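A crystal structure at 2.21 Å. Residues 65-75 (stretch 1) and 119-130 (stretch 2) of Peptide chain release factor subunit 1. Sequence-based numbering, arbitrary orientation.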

ATOM      1  N   VAL A  65     -26.752  -8.179   0.398  1.00129.99           N
ATOM      2  CA  VAL A  65     -25.441  -7.549   0.568  1.00 39.18           C
ATOM      3  C   VAL A  65     -24.371  -8.564   0.990  1.00 44.75           C
ATOM      4  O   VAL A  65     -24.560  -9.310   1.951  1.00 71.24           O
ATOM      5  CB  VAL A  65     -25.477  -6.434   1.636  1.00 93.01           C
ATOM      6  CG1 VAL A  65     -24.107  -5.796   1.772  1.00 44.15           C
ATOM      7  CG2 VAL A  65     -26.522  -5.385   1.294  1.00 66.62           C
ATOM      8  N   LEU A  66     -23.248  -8.580   0.273  1.00 59.07           N
ATOM      9  CA  LEU A  66     -22.149  -9.500   0.570  1.00 46.34           C
ATOM     10  C   LEU A  66     -20.953  -8.782   1.192  1.00 50.85           C
ATOM     11  O   LEU A  66     -20.489  -7.771   0.668  1.00 69.35           O
ATOM     12  CB  LEU A  66     -21.710 -10.229  -0.701  1.00 52.04           C
ATOM     13  CG  LEU A  66     -20.481 -11.136  -0.617  1.00 48.06           C
ATOM     14  CD1 LEU A  66     -20.702 -12.308   0.346  1.00 35.37           C
ATOM     15  CD2 LEU A  66     -20.110 -11.626  -2.011  1.00 34.25           C
ATOM     16  N   LEU A  67     -20.452  -9.309   2.306  1.00 51.21           N
ATOM     17  CA  LEU A  67     -19.315  -8.698   2.995  1.00 39.96           C
ATOM     18  C   LEU A  67     -18.073  -9.599   3.026  1.00 33.06           C
ATOM     19  O   LEU A  67     -18.124 -10.735   3.496  1.00 63.13           O
ATOM     20  CB  LEU A  67     -19.706  -8.266   4.414  1.00 59.13           C
ATOM     21  CG  LEU A  67     -20.858  -7.259   4.515  1.00 70.09           C
ATOM     22  CD1 LEU A  67     -22.181  -7.965   4.779  1.00 60.09           C
ATOM     23  CD2 LEU A  67     -20.594  -6.236   5.604  1.00 45.51           C
ATOM     24  N   LEU A  68     -16.961  -9.072   2.516  1.00 78.96           N
ATOM     25  CA  LEU A  68     -15.687  -9.791   2.454  1.00 52.61           C
ATOM     26  C   LEU A  68     -14.566  -8.935   3.064  1.00 63.04           C
ATOM     27  O   LEU A  68     -14.446  -7.752   2.748  1.00 81.90           O
ATOM     28  CB  LEU A  68     -15.350 -10.144   0.996  1.00 57.80           C
ATOM     29  CG  LEU A  68     -16.472 -10.699   0.102  1.00 45.63           C
ATOM     30  CD1 LEU A  68     -15.993 -10.954  -1.319  1.00 52.11           C
ATOM     31  CD2 LEU A  68     -17.068 -11.971   0.691  1.00149.71           C
ATOM     32  N   SER A  69     -13.753  -9.519   3.943  1.00 64.56           N
ATOM     33  CA  SER A  69     -12.638  -8.775   4.534  1.00 83.20           C
ATOM     34  C   SER A  69     -11.535  -8.558   3.506  1.00 57.53           C
ATOM     35  O   SER A  69     -11.368  -9.350   2.581  1.00 99.74           O
ATOM     36  CB  SER A  69     -12.071  -9.486   5.768  1.00 73.93           C
ATOM     37  OG  SER A  69     -11.162  -8.652   6.470  1.00 63.30           O
ATOM     38  N   GLU A  70     -10.783  -7.479   3.677  1.00121.80           N
ATOM     39  CA  GLU A  70      -9.679  -7.162   2.784  1.00 93.03           C
ATOM     40  C   GLU A  70      -8.494  -8.080   3.100  1.00 45.57           C
ATOM     41  O   GLU A  70      -7.401  -7.910   2.563  1.00 97.69           O
ATOM     42  CB  GLU A  70      -9.292  -5.689   2.958  1.00126.23           C
ATOM     43  CG  GLU A  70      -8.561  -5.042   1.788  1.00149.99           C
ATOM     44  CD  GLU A  70      -8.382  -3.541   1.986  1.00141.49           C
ATOM     45  OE1 GLU A  70      -9.401  -2.822   2.060  1.00118.99           O
ATOM     46  OE2 GLU A  70      -7.225  -3.077   2.071  1.00 77.11           O
ATOM     47  N   ASP A  71      -8.728  -9.064   3.965  1.00 54.12           N
ATOM     48  CA  ASP A  71      -7.660  -9.939   4.435  1.00 85.32           C
ATOM     49  C   ASP A  71      -7.826 -11.411   4.076  1.00 62.12           C
ATOM     50  O   ASP A  71      -6.987 -12.239   4.439  1.00 56.68           O
ATOM     51  CB  ASP A  71      -7.522  -9.808   5.946  1.00 34.89           C
ATOM     52  CG  ASP A  71      -6.892  -8.503   6.352  1.00 64.70           C
ATOM     53  OD1 ASP A  71      -6.669  -7.657   5.460  1.00 68.25           O
ATOM     54  OD2 ASP A  71      -6.615  -8.333   7.556  1.00 83.53           O
ATOM     55  N   LEU A  72      -8.908 -11.731   3.376  1.00 62.12           N
ATOM     56  CA  LEU A  72      -9.201 -13.106   2.992  1.00 74.75           C
ATOM     57  C   LEU A  72      -8.062 -13.726   2.206  1.00133.01           C
ATOM     58  O   LEU A  72      -7.864 -13.414   1.028  1.00 85.27           O
ATOM     59  CB  LEU A  72     -10.458 -13.165   2.135  1.00 84.60           C
ATOM     60  CG  LEU A  72     -11.752 -12.667   2.759  1.00 81.96           C
ATOM     61  CD1 LEU A  72     -12.807 -12.578   1.678  1.00 54.35           C
ATOM     62  CD2 LEU A  72     -12.192 -13.589   3.886  1.00 59.15           C
ATOM     63  N   ARG A  73      -7.324 -14.619   2.851  1.00 83.92           N
ATOM     64  CA  ARG A  73      -6.237 -15.312   2.183  1.00113.76           C
ATOM     65  C   ARG A  73      -6.576 -16.791   2.027  1.00 90.33           C
ATOM     66  O   ARG A  73      -6.169 -17.611   2.846  1.00103.31           O
ATOM     67  CB  ARG A  73      -4.932 -15.120   2.963  1.00 93.05           C
ATOM     68  CG  ARG A  73      -4.511 -13.660   3.096  1.00 56.94           C
ATOM     69  CD  ARG A  73      -4.614 -12.948   1.746  1.00102.78           C
ATOM     70  NE  ARG A  73      -3.834 -11.710   1.665  1.00135.41           N
ATOM     71  CZ  ARG A  73      -4.348 -10.499   1.457  1.00 66.16           C
ATOM     72  NH1 ARG A  73      -5.657 -10.335   1.309  1.00 76.43           N
ATOM     73  NH2 ARG A  73      -3.549  -9.445   1.392  1.00 64.11           N
ATOM     74  N   ALA A  74      -7.328 -17.124   0.978  1.00 54.18           N
ATOM     75  CA  ALA A  74      -7.792 -18.499   0.775  1.00 93.13           C
ATOM     76  C   ALA A  74      -8.354 -18.755  -0.625  1.00 65.49           C
ATOM     77  O   ALA A  74      -9.090 -17.931  -1.165  1.00 68.43           O
ATOM     78  CB  ALA A  74      -8.831 -18.861   1.830  1.00 52.86           C
ATOM     79  N   GLU A  75      -8.017 -19.908  -1.201  1.00 75.54           N
ATOM     80  CA  GLU A  75      -8.514 -20.269  -2.526  1.00 61.80           C
ATOM     81  C   GLU A  75      -9.498 -21.431  -2.464  1.00 57.86           C
ATOM     82  O   GLU A  75      -9.465 -22.247  -1.542  1.00 64.00           O
ATOM     83  CB  GLU A  75      -7.366 -20.662  -3.459  1.00 60.95           C
ATOM     84  CG  GLU A  75      -6.035 -20.019  -3.158  1.00 67.43           C
ATOM     85  CD  GLU A  75      -4.938 -20.566  -4.048  1.00 73.38           C
ATOM     86  OE1 GLU A  75      -4.173 -21.443  -3.590  1.00 81.63           O
ATOM     87  OE2 GLU A  75      -4.858 -20.136  -5.217  1.00169.00           O
ATOM     88  N   THR A 119      -9.382 -20.966  -7.661  1.00 68.27           N
ATOM     89  CA  THR A 119      -9.920 -19.614  -7.683  1.00 35.47           C
ATOM     90  C   THR A 119      -9.874 -19.079  -6.257  1.00 54.09           C
ATOM     91  O   THR A 119     -10.289 -19.762  -5.323  1.00 60.00           O
ATOM     92  CB  THR A 119     -11.387 -19.594  -8.197  1.00 45.82           C
ATOM     93  OG1 THR A 119     -11.465 -20.214  -9.489  1.00 47.07           O
ATOM     94  CG2 THR A 119     -11.905 -18.177  -8.295  1.00 63.37           C
ATOM     95  N   ASP A 120      -9.343 -17.876  -6.078  1.00 52.81           N
ATOM     96  CA  ASP A 120      -9.362 -17.254  -4.762  1.00 57.84           C
ATOM     97  C   ASP A 120     -10.815 -17.226  -4.309  1.00 47.42           C
ATOM     98  O   ASP A 120     -11.716 -17.140  -5.141  1.00 54.46           O
ATOM     99  CB  ASP A 120      -8.799 -15.834  -4.839  1.00 54.93           C
ATOM    100  CG  ASP A 120      -8.613 -15.194  -3.467  1.00121.75           C
ATOM    101  OD1 ASP A 120      -8.918 -15.832  -2.436  1.00 69.92           O
ATOM    102  OD2 ASP A 120      -8.153 -14.037  -3.422  1.00147.68           O
ATOM    103  N   ILE A 121     -11.057 -17.308  -3.007  1.00 50.73           N
ATOM    104  CA  ILE A 121     -12.432 -17.269  -2.507  1.00 87.70           C
ATOM    105  C   ILE A 121     -13.157 -15.961  -2.859  1.00100.80           C
ATOM    106  O   ILE A 121     -14.296 -15.985  -3.327  1.00 55.25           O
ATOM    107  CB  ILE A 121     -12.513 -17.571  -0.991  1.00 59.69           C
ATOM    108  CG1 ILE A 121     -12.435 -19.076  -0.763  1.00 58.55           C
ATOM    109  CG2 ILE A 121     -13.816 -17.056  -0.398  1.00 44.82           C
ATOM    110  CD1 ILE A 121     -13.538 -19.837  -1.451  1.00 34.18           C
ATOM    111  N   VAL A 122     -12.494 -14.826  -2.651  1.00 50.73           N
ATOM    112  CA  VAL A 122     -13.088 -13.527  -2.978  1.00 57.23           C
ATOM    113  C   VAL A 122     -13.569 -13.441  -4.431  1.00 64.18           C
ATOM    114  O   VAL A 122     -14.529 -12.732  -4.729  1.00 60.05           O
ATOM    115  CB  VAL A 122     -12.142 -12.350  -2.635  1.00 47.33           C
ATOM    116  CG1 VAL A 122     -10.694 -12.788  -2.695  1.00 88.82           C
ATOM    117  CG2 VAL A 122     -12.393 -11.170  -3.548  1.00 42.04           C
ATOM    118  N   ASP A 123     -12.913 -14.175  -5.324  1.00 58.34           N
ATOM    119  CA  ASP A 123     -13.369 -14.285  -6.707  1.00 61.58           C
ATOM    120  C   ASP A 123     -14.734 -14.963  -6.760  1.00112.81           C
ATOM    121  O   ASP A 123     -15.733 -14.342  -7.124  1.00107.72           O
ATOM    122  CB  ASP A 123     -12.380 -15.105  -7.542  1.00131.00           C
ATOM    123  CG  ASP A 123     -11.313 -14.256  -8.207  1.00 81.16           C
ATOM    124  OD1 ASP A 123     -10.973 -13.175  -7.677  1.00124.25           O
ATOM    125  OD2 ASP A 123     -10.806 -14.689  -9.264  1.00 72.18           O
ATOM    126  N   GLU A 124     -14.758 -16.243  -6.392  1.00105.89           N
ATOM    127  CA  GLU A 124     -15.960 -17.071  -6.470  1.00 94.78           C
ATOM    128  C   GLU A 124     -17.192 -16.373  -5.909  1.00 55.82           C
ATOM    129  O   GLU A 124     -18.278 -16.453  -6.483  1.00 71.26           O
ATOM    130  CB  GLU A 124     -15.744 -18.397  -5.731  1.00 40.23           C
ATOM    131  CG  GLU A 124     -17.012 -19.231  -5.577  1.00 67.89           C
ATOM    132  CD  GLU A 124     -16.922 -20.233  -4.433  1.00104.15           C
ATOM    133  OE1 GLU A 124     -15.866 -20.287  -3.771  1.00 79.82           O
ATOM    134  OE2 GLU A 124     -17.905 -20.967  -4.190  1.00 72.10           O
ATOM    135  N   PHE A 125     -17.012 -15.689  -4.783  1.00 52.38           N
ATOM    136  CA  PHE A 125     -18.126 -15.084  -4.064  1.00 38.45           C
ATOM    137  C   PHE A 125     -18.631 -13.819  -4.749  1.00 50.94           C
ATOM    138  O   PHE A 125     -19.801 -13.463  -4.624  1.00 58.28           O
ATOM    139  CB  PHE A 125     -17.742 -14.827  -2.601  1.00 58.51           C
ATOM    140  CG  PHE A 125     -17.699 -16.081  -1.753  1.00 71.61           C
ATOM    141  CD1 PHE A 125     -17.213 -17.273  -2.270  1.00 54.79           C
ATOM    142  CD2 PHE A 125     -18.135 -16.065  -0.436  1.00 68.69           C
ATOM    143  CE1 PHE A 125     -17.170 -18.421  -1.494  1.00101.77           C
ATOM    144  CE2 PHE A 125     -18.091 -17.212   0.345  1.00 49.44           C
ATOM    145  CZ  PHE A 125     -17.610 -18.388  -0.187  1.00 49.12           C
ATOM    146  N   SER A 126     -17.746 -13.159  -5.488  1.00 66.51           N
ATOM    147  CA  SER A 126     -18.116 -11.982  -6.265  1.00 45.78           C
ATOM    148  C   SER A 126     -18.804 -12.383  -7.570  1.00 57.86           C
ATOM    149  O   SER A 126     -19.713 -11.697  -8.042  1.00 57.64           O
ATOM    150  CB  SER A 126     -16.878 -11.141  -6.556  1.00 44.97           C
ATOM    151  OG  SER A 126     -16.251 -10.767  -5.345  1.00 53.55           O
ATOM    152  N   GLU A 127     -18.363 -13.502  -8.140  1.00 62.58           N
ATOM    153  CA  GLU A 127     -18.998 -14.085  -9.319  1.00 41.39           C
ATOM    154  C   GLU A 127     -20.454 -14.436  -9.010  1.00 42.14           C
ATOM    155  O   GLU A 127     -21.356 -14.128  -9.787  1.00 88.64           O
ATOM    156  CB  GLU A 127     -18.241 -15.343  -9.766  1.00 87.40           C
ATOM    157  CG  GLU A 127     -16.743 -15.144 -10.022  1.00130.60           C
ATOM    158  CD  GLU A 127     -15.988 -16.462 -10.185  1.00170.15           C
ATOM    159  OE1 GLU A 127     -14.846 -16.444 -10.696  1.00 71.61           O
ATOM    160  OE2 GLU A 127     -16.538 -17.519  -9.802  1.00129.39           O
ATOM    161  N   LEU A 128     -20.675 -15.086  -7.870  1.00 49.66           N
ATOM    162  CA  LEU A 128     -22.021 -15.453  -7.450  1.00 45.84           C
ATOM    163  C   LEU A 128     -22.831 -14.226  -7.057  1.00 73.82           C
ATOM    164  O   LEU A 128     -23.997 -14.108  -7.426  1.00100.12           O
ATOM    165  CB  LEU A 128     -21.971 -16.434  -6.282  1.00 38.30           C
ATOM    166  CG  LEU A 128     -21.145 -17.691  -6.512  1.00 34.67           C
ATOM    167  CD1 LEU A 128     -21.294 -18.619  -5.329  1.00 56.02           C
ATOM    168  CD2 LEU A 128     -21.592 -18.364  -7.790  1.00 69.24           C
ATOM    169  N   ALA A 129     -22.220 -13.320  -6.297  1.00 75.78           N
ATOM    170  CA  ALA A 129     -22.883 -12.073  -5.940  1.00 67.88           C
ATOM    171  C   ALA A 129     -23.420 -11.421  -7.202  1.00 70.42           C
ATOM    172  O   ALA A 129     -24.617 -11.165  -7.319  1.00101.93           O
ATOM    173  CB  ALA A 129     -21.928 -11.133  -5.223  1.00 53.43           C
ATOM    174  N   ASP A 130     -22.526 -11.168  -8.153  1.00 51.62           N
ATOM    175  CA  ASP A 130     -22.893 -10.511  -9.399  1.00 65.33           C
ATOM    176  C   ASP A 130     -24.063 -11.239 -10.059  1.00 52.27           C
ATOM    177  O   ASP A 130     -25.029 -10.622 -10.514  1.00 77.27           O
ATOM    178  CB  ASP A 130     -21.690 -10.468 -10.342  1.00 73.36           C
ATOM    179  CG  ASP A 130     -21.657  -9.212 -11.190  1.00162.92           C
ATOM    180  OD1 ASP A 130     -21.379  -8.125 -10.634  1.00199.82           O
ATOM    181  OD2 ASP A 130     -21.900  -9.318 -12.412  1.00 76.06           O
TER

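How does the strand reach the helix? Strand 66-69 runs nearly antiparallel to helix 121-130, at 166°, with the axes 10.1 Å apart at closest approach. Side chains alternate along a strand, so Leu66 and Leu68 both point toward the helix, whereas Leu67 and Ser69 lie out of its reach. Leu66, with chi1 t and chi2 p, brings CD2 to 3.7 Å from Ala129 CB and 4.0 Å from Phe125 CB. The same methyl also lies close to the helix backbone, with Leu66 CD2 3.2 Å from Phe125 O.

What does the different rotamer of Leu68 bring it against? With chi1 m and chi2 t it meets an earlier part of the helix. Leu68 CD1 lies 4.2 Å from Val122 CG2, and Leu68 CD2 lies 4.4 Å from Phe125 CD2; Leu68 CD1 and CD2 are both 4.4 Å from Phe125 CB. The phenylalanine CB starts toward the strand, but chi1 m carries the ring away, and Leu68 meets it obliquely.

How is a serine accommodated beside these leucines? Ser126, chi1 m, turns its hydroxyl back along the helix, where OG donates a hydrogen bond to Val122 O at 2.7 Å. The hydroxyl is thereby satisfied within its own helix, although Leu68 CD1 lies only 4.0 Å from Ser126 OG.

What joins the two stretches at the start of the helix? Ile121 N donates a hydrogen bond to Ala74 O at 2.8 Å, nearly straight at 167°, and Ala74 CB packs 4.4 Å from Ile121 CG1. Nearby, Leu72, again m then t, extends CD1 to 4.4 Å from Val122 CB. Asp120 holds the N-cap position; its CB points away from stretch 1, yet with chi1 t the carboxylate comes nearer, leaving OD1 2.5 Å from Ala74 O.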